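Side-chain contacts in CRISPR-associated endonuclease Cas9 (Campylobacter jejuni subsp. jejuni serotype O:2, PDB 5X2H), which uses a guide RNA to find matching DNA of invading genetic elements and cuts it, as an endonuclease of bacterial adaptive immunity: residues P442-T447 against L499-D504; L660-L663 against K667-K670; I686-H689 against K694-A697. All coordinates share one frame; numbering follows the deposited sequence.

Overall arrangement
The three contacts follow one another along the chain, and none overlaps the next. Contact 1 joins a loop to a helix of the RuvC endonuclease part and is remote from the other two: its centre lies about 49 Å from that of contact 2 and about 46 Å from that of contact 3. Contacts 2 and 3 are neighbours in the later part of the chain, with centres about 23 Å apart and nearest atoms about 11 Å apart. None belongs to the predicted RuvC metal site at D14, E485 and H558. The nearest atoms of contacts 1 and 2 come within about 3 Å of bound nucleic acid, RNA and DNA respectively, whereas contact 3 stays about 8 Å away.

Contact 1: residues P442-T447 against L499-D504; sequences PAFNET and LNYTKD
Y501 meets the loop 442-447 with both its ring and its hydroxyl. Its CG is anti to the backbone N (chi1 158°), which sends the ring from the helix to the loop. There F444 and Y501 form a T-shaped pair: the F444 edge points at the Y501 face, with the planes at 79° and the centroids 4.8 Å apart. CD1 of F444 sits 3.4 Å above the Y501 plane, over the ring centre. T447 adds its methyl obliquely, CG2 lying 3.7 Å from CE1 of Y501.

At the far end of the tyrosine, OH donates a hydrogen bond to P442 O over 2.7 Å. The carbonyl points almost straight at the hydroxyl (171°), and its oxygen lies near the ring plane, at the edge. Tyrosine suits this buried place because it offers a flat apolar face to F444 while its hydroxyl finds an acceptor. The threonine is equally two-sided: its OG1 donates to F444 O at 3.0 Å, tying the short 3-10 turn together, while its methyl is turned to Y501.

Helix 456-476 adds to the packing, with I462 touching both rings, L459 touching F444 and R466 touching Y501. Helix 493-505 in turn rests L499 and T502 on strand 530-532, an outermost strand of the RuvC sheet.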
# COMPACT_ATOMS: atom_id res chain seq x y z
N PRO A 442 24.79 5.15 2.48
CA PRO A 442 24.17 5.10 1.15
C PRO A 442 22.67 4.90 1.25
O PRO A 442 22.12 4.62 2.31
CB PRO A 442 24.85 3.90 0.49
CG PRO A 442 25.19 3.01 1.64
CD PRO A 442 25.56 3.93 2.77
N ALA A 443 22.01 5.06 0.10
CA ALA A 443 20.57 4.85 0.03
C ALA A 443 20.21 3.46 0.54
O ALA A 443 20.82 2.46 0.14
CB ALA A 443 20.08 5.04 -1.40
N PHE A 444 19.21 3.40 1.42
CA PHE A 444 18.75 2.12 1.95
C PHE A 444 18.30 1.18 0.84
O PHE A 444 18.35 -0.05 1.02
CB PHE A 444 17.62 2.35 2.95
CG PHE A 444 17.12 1.09 3.59
CD1 PHE A 444 17.84 0.48 4.61
CD2 PHE A 444 15.93 0.51 3.18
CE1 PHE A 444 17.38 -0.68 5.20
CE2 PHE A 444 15.47 -0.65 3.77
CZ PHE A 444 16.19 -1.24 4.78
N ASN A 445 17.88 1.72 -0.31
CA ASN A 445 17.48 0.92 -1.45
C ASN A 445 18.63 0.11 -2.04
O ASN A 445 18.39 -0.91 -2.69
CB ASN A 445 16.88 1.82 -2.53
CG ASN A 445 16.08 1.05 -3.57
OD1 ASN A 445 15.28 0.17 -3.23
ND2 ASN A 445 16.29 1.37 -4.83
N GLU A 446 19.87 0.55 -1.82
CA GLU A 446 21.03 -0.09 -2.43
C GLU A 446 21.68 -1.14 -1.52
O GLU A 446 22.72 -1.69 -1.89
CB GLU A 446 22.07 0.97 -2.81
CG GLU A 446 21.48 2.15 -3.57
CD GLU A 446 20.78 1.73 -4.85
OE1 GLU A 446 21.47 1.57 -5.88
OE2 GLU A 446 19.55 1.55 -4.82
N THR A 447 21.09 -1.41 -0.36
CA THR A 447 21.59 -2.44 0.54
C THR A 447 20.79 -3.72 0.37
O THR A 447 19.69 -3.72 -0.18
CB THR A 447 21.51 -1.97 2.00
OG1 THR A 447 20.14 -2.00 2.44
CG2 THR A 447 22.04 -0.54 2.13
N LEU A 499 20.12 -0.23 13.02
CA LEU A 499 21.44 -0.48 13.59
C LEU A 499 22.28 -1.36 12.67
O LEU A 499 23.44 -1.04 12.38
CB LEU A 499 21.30 -1.12 14.98
CG LEU A 499 22.58 -1.50 15.73
CD1 LEU A 499 22.47 -1.10 17.19
CD2 LEU A 499 22.85 -2.99 15.60
N ASN A 500 21.72 -2.49 12.21
CA ASN A 500 22.46 -3.37 11.30
C ASN A 500 22.75 -2.67 9.98
O ASN A 500 23.82 -2.87 9.39
CB ASN A 500 21.67 -4.65 11.06
CG ASN A 500 21.57 -5.52 12.29
OD1 ASN A 500 22.54 -5.68 13.04
ND2 ASN A 500 20.40 -6.11 12.51
N TYR A 501 21.82 -1.85 9.50
CA TYR A 501 22.02 -1.10 8.27
C TYR A 501 23.12 -0.05 8.43
O TYR A 501 23.84 0.25 7.47
CB TYR A 501 20.68 -0.49 7.85
CG TYR A 501 20.69 0.72 6.93
CD1 TYR A 501 21.43 0.73 5.75
CD2 TYR A 501 19.88 1.81 7.21
CE1 TYR A 501 21.40 1.83 4.91
CE2 TYR A 501 19.84 2.91 6.37
CZ TYR A 501 20.60 2.92 5.22
OH TYR A 501 20.55 4.02 4.40
N THR A 502 23.30 0.48 9.64
CA THR A 502 24.31 1.50 9.85
C THR A 502 25.70 0.90 10.01
O THR A 502 26.67 1.41 9.44
CB THR A 502 23.96 2.36 11.07
OG1 THR A 502 22.66 2.93 10.89
CG2 THR A 502 24.97 3.48 11.25
N LYS A 503 25.83 -0.19 10.77
CA LYS A 503 27.15 -0.77 10.99
C LYS A 503 27.65 -1.60 9.81
O LYS A 503 28.85 -1.87 9.73
CB LYS A 503 27.17 -1.62 12.26
CG LYS A 503 26.33 -2.89 12.22
CD LYS A 503 26.59 -3.72 13.48
CE LYS A 503 25.51 -4.77 13.71
NZ LYS A 503 25.53 -5.86 12.69
N ASP A 504 26.76 -1.99 8.90
CA ASP A 504 27.19 -2.73 7.72
C ASP A 504 27.72 -1.84 6.61
O ASP A 504 28.46 -2.32 5.74
CB ASP A 504 26.05 -3.59 7.17
CG ASP A 504 25.85 -4.88 7.94
OD1 ASP A 504 26.53 -5.08 8.96
OD2 ASP A 504 25.01 -5.69 7.50

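Contact 2: residues L660-L663 against K667-K670; sequences LKAL and KIRK
A662, L663 and I668 form the tight part of this contact, where the last turns of helix 655-665 meet the start of strand 668-671. I668 enters with CG1 between its backbone N and carbonyl carbon (chi1 49°), a torsion that brings the longer branch to the helix. Its CG1 lies 3.8 Å from A662 CB and 3.7 Å from L663 CD2, while CD1 stands 4.0 Å from each of those two carbons. The small methyl of A662 lets the strand come close to the helix, and the branched isoleucine and leucine supply the apolar carbons that meet there. L663 CD2 also packs on the strand backbone, 3.5 Å from I668 O. Y653 touches both A662 and I668, with F649 and I675 adding to the apolar surroundings of I668.

The contact is looser toward K670, an exposed residue. Its CB is 4.0 Å from L663 CD2, and the aliphatic chain bends back so that NZ ends beside L663 CD1, a plain van der Waals neighbour. Lysine suits such a margin, since its methylenes can lie against a leucine while the ammonium can meet solvent. Water 1 joins the two segments by donating to L663 O at 2.7 Å and to I668 O at 2.6 Å, so it serves a carbonyl near the helix end that the strand does not reach directly. K667 turns its ammonium away to a DNA phosphate, and R669 is held by N678 and D704.

K667 N bonds weakly to A662 O, five residues back, where the chain leaves the helix. The arrangement is a helix end turning directly into the first strand of the hairpin 668-671/674-677, within the wedge domain family region.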
# COMPACT_ATOMS: atom_id res chain seq x y z
N LEU A 660 -21.24 28.01 -13.40
CA LEU A 660 -20.39 28.10 -14.59
C LEU A 660 -19.16 28.95 -14.32
O LEU A 660 -18.08 28.67 -14.86
CB LEU A 660 -21.20 28.67 -15.76
CG LEU A 660 -22.37 27.81 -16.25
CD1 LEU A 660 -23.27 28.62 -17.16
CD2 LEU A 660 -21.85 26.57 -16.96
N LYS A 661 -19.30 29.99 -13.50
CA LYS A 661 -18.15 30.82 -13.16
C LYS A 661 -17.18 30.06 -12.26
O LYS A 661 -15.96 30.13 -12.45
CB LYS A 661 -18.63 32.10 -12.49
CG LYS A 661 -17.54 33.13 -12.28
CD LYS A 661 -18.16 34.47 -11.95
CE LYS A 661 -17.10 35.55 -11.88
NZ LYS A 661 -17.72 36.91 -11.79
N ALA A 662 -17.71 29.34 -11.26
CA ALA A 662 -16.86 28.52 -10.41
C ALA A 662 -16.12 27.47 -11.22
O ALA A 662 -14.95 27.17 -10.95
CB ALA A 662 -17.70 27.86 -9.32
N LEU A 663 -16.79 26.90 -12.23
CA LEU A 663 -16.11 25.94 -13.10
C LEU A 663 -14.99 26.61 -13.88
O LEU A 663 -13.91 26.03 -14.05
CB LEU A 663 -17.11 25.29 -14.05
CG LEU A 663 -18.04 24.25 -13.42
CD1 LEU A 663 -19.13 23.82 -14.40
CD2 LEU A 663 -17.23 23.05 -12.95
N LYS A 667 -12.85 26.48 -8.89
CA LYS A 667 -13.37 26.26 -7.54
C LYS A 667 -14.09 24.93 -7.44
O LYS A 667 -14.20 24.36 -6.35
CB LYS A 667 -14.30 27.41 -7.14
CG LYS A 667 -13.61 28.77 -7.08
CD LYS A 667 -14.62 29.89 -6.89
CE LYS A 667 -15.43 29.70 -5.61
NZ LYS A 667 -14.58 29.77 -4.40
N ILE A 668 -14.61 24.43 -8.57
CA ILE A 668 -15.15 23.08 -8.68
C ILE A 668 -14.75 22.55 -10.05
O ILE A 668 -14.40 23.31 -10.96
CB ILE A 668 -16.68 23.02 -8.51
CG1 ILE A 668 -17.35 24.08 -9.40
CG2 ILE A 668 -17.07 23.19 -7.05
CD1 ILE A 668 -18.87 24.01 -9.40
N ARG A 669 -14.81 21.23 -10.19
CA ARG A 669 -14.46 20.57 -11.43
C ARG A 669 -15.66 19.79 -11.96
O ARG A 669 -16.58 19.43 -11.22
CB ARG A 669 -13.27 19.62 -11.25
CG ARG A 669 -12.15 20.18 -10.39
CD ARG A 669 -11.37 21.26 -11.10
NE ARG A 669 -10.36 21.85 -10.22
CZ ARG A 669 -9.32 22.56 -10.64
NH1 ARG A 669 -9.14 22.78 -11.93
NH2 ARG A 669 -8.46 23.05 -9.76
N LYS A 670 -15.64 19.54 -13.26
CA LYS A 670 -16.64 18.71 -13.94
C LYS A 670 -15.89 17.60 -14.66
O LYS A 670 -15.29 17.83 -15.71
CB LYS A 670 -17.48 19.54 -14.90
CG LYS A 670 -18.96 19.20 -14.89
CD LYS A 670 -19.45 18.74 -16.25
CE LYS A 670 -20.49 19.68 -16.82
NZ LYS A 670 -19.92 21.01 -17.17
O HOH W 1 -13.40 23.44 -13.40

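Contact 3: residues I686-H689 against K694-A697; sequences IFKH and KFYA
The antiparallel beta hairpin of strands 683-689 and 695-700 closes here, beside its turn. F687 and Y696 form a hydrogen-bonded pair: F687 N donates to Y696 O at 2.7 Å, almost straight (177°) and in the carbonyl plane, while Y696 N returns a bond to F687 O at 2.9 Å from well above that carbonyl's plane. A third bond, H689 N to K694 O at 2.9 Å, holds the strands together next to the turn.

One face carries I686, K688, F695 and A697. Burial suits apolar I686, F695 and small A697. I686 divides its branches, CD1 reaching A697 CB at 3.8 Å and CG2 reaching F695 CD1 at 3.9 Å. K688 keeps its chain extended as far as CE, with CG anti to the backbone N (chi1 -176°), and lays CD 3.6 Å from CE1 of F695. Its methylenes serve as an apolar partner for the ring, and its NZ bonds to N693 in the turn. F695 continues into an edge-to-face pair with F811.

On the other face F687 and Y696 come nearest through their CB atoms, 4.5 Å apart, and swing their rings apart. At its strand's end H689 brings CB to the edge of the Y696 ring, 4.0 Å from CE1, and Y733 makes edge-to-face pairs with both H689 and Y696.

H689 ND1 accepts bonds from the backbone N of K691 and of T692. An imidazole nitrogen with two such donors is probably unprotonated, which would favour the neutral form of H689 with its proton on NE2 and make the ring an acceptor that holds the turn.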
# COMPACT_ATOMS: atom_id res chain seq x y z
N ILE A 686 2.45 33.09 -4.83
CA ILE A 686 2.28 34.41 -4.22
C ILE A 686 2.80 35.46 -5.19
O ILE A 686 3.93 35.36 -5.68
CB ILE A 686 3.01 34.50 -2.87
CG1 ILE A 686 2.43 33.48 -1.89
CG2 ILE A 686 2.94 35.91 -2.31
CD1 ILE A 686 0.92 33.56 -1.75
N PHE A 687 1.97 36.45 -5.47
CA PHE A 687 2.33 37.58 -6.31
C PHE A 687 2.30 38.86 -5.49
O PHE A 687 1.77 38.90 -4.37
CB PHE A 687 1.38 37.71 -7.51
CG PHE A 687 1.56 36.64 -8.55
CD1 PHE A 687 1.05 35.37 -8.34
CD2 PHE A 687 2.21 36.91 -9.74
CE1 PHE A 687 1.21 34.38 -9.29
CE2 PHE A 687 2.36 35.93 -10.70
CZ PHE A 687 1.86 34.66 -10.47
N LYS A 688 2.87 39.92 -6.06
CA LYS A 688 2.93 41.22 -5.40
C LYS A 688 2.70 42.29 -6.46
O LYS A 688 3.41 42.32 -7.47
CB LYS A 688 4.27 41.42 -4.71
CG LYS A 688 4.41 42.70 -3.91
CD LYS A 688 5.65 42.65 -3.03
CE LYS A 688 5.91 43.96 -2.32
NZ LYS A 688 6.32 45.02 -3.28
N HIS A 689 1.70 43.14 -6.24
CA HIS A 689 1.47 44.25 -7.15
C HIS A 689 2.67 45.19 -7.12
O HIS A 689 3.14 45.58 -6.05
CB HIS A 689 0.19 44.99 -6.77
CG HIS A 689 -0.26 45.99 -7.79
ND1 HIS A 689 0.37 47.20 -7.97
CD2 HIS A 689 -1.27 45.95 -8.68
CE1 HIS A 689 -0.24 47.87 -8.93
NE2 HIS A 689 -1.24 47.13 -9.38
N LYS A 694 0.70 45.18 -2.48
CA LYS A 694 -0.23 44.22 -1.90
C LYS A 694 -0.00 42.84 -2.49
O LYS A 694 0.39 42.69 -3.65
CB LYS A 694 -1.67 44.67 -2.13
CG LYS A 694 -2.01 45.98 -1.43
CD LYS A 694 -3.46 46.38 -1.67
CE LYS A 694 -3.83 47.63 -0.90
NZ LYS A 694 -5.25 48.03 -1.14
N PHE A 695 -0.25 41.81 -1.68
CA PHE A 695 0.02 40.44 -2.07
C PHE A 695 -1.24 39.76 -2.58
O PHE A 695 -2.36 40.09 -2.19
CB PHE A 695 0.61 39.65 -0.89
CG PHE A 695 1.97 40.12 -0.48
CD1 PHE A 695 3.10 39.66 -1.12
CD2 PHE A 695 2.11 41.05 0.55
CE1 PHE A 695 4.36 40.11 -0.75
CE2 PHE A 695 3.36 41.50 0.93
CZ PHE A 695 4.49 41.03 0.28
N TYR A 696 -1.04 38.79 -3.48
CA TYR A 696 -2.12 38.07 -4.13
C TYR A 696 -1.70 36.61 -4.30
O TYR A 696 -0.52 36.31 -4.49
CB TYR A 696 -2.47 38.70 -5.48
CG TYR A 696 -2.96 40.13 -5.35
CD1 TYR A 696 -2.07 41.20 -5.41
CD2 TYR A 696 -4.30 40.42 -5.15
CE1 TYR A 696 -2.50 42.51 -5.28
CE2 TYR A 696 -4.75 41.73 -5.02
CZ TYR A 696 -3.85 42.77 -5.09
OH TYR A 696 -4.28 44.07 -4.96
N ALA A 697 -2.69 35.71 -4.22
CA ALA A 697 -2.41 34.28 -4.19
C ALA A 697 -3.21 33.55 -5.26
O ALA A 697 -4.40 33.79 -5.44
CB ALA A 697 -2.75 33.69 -2.82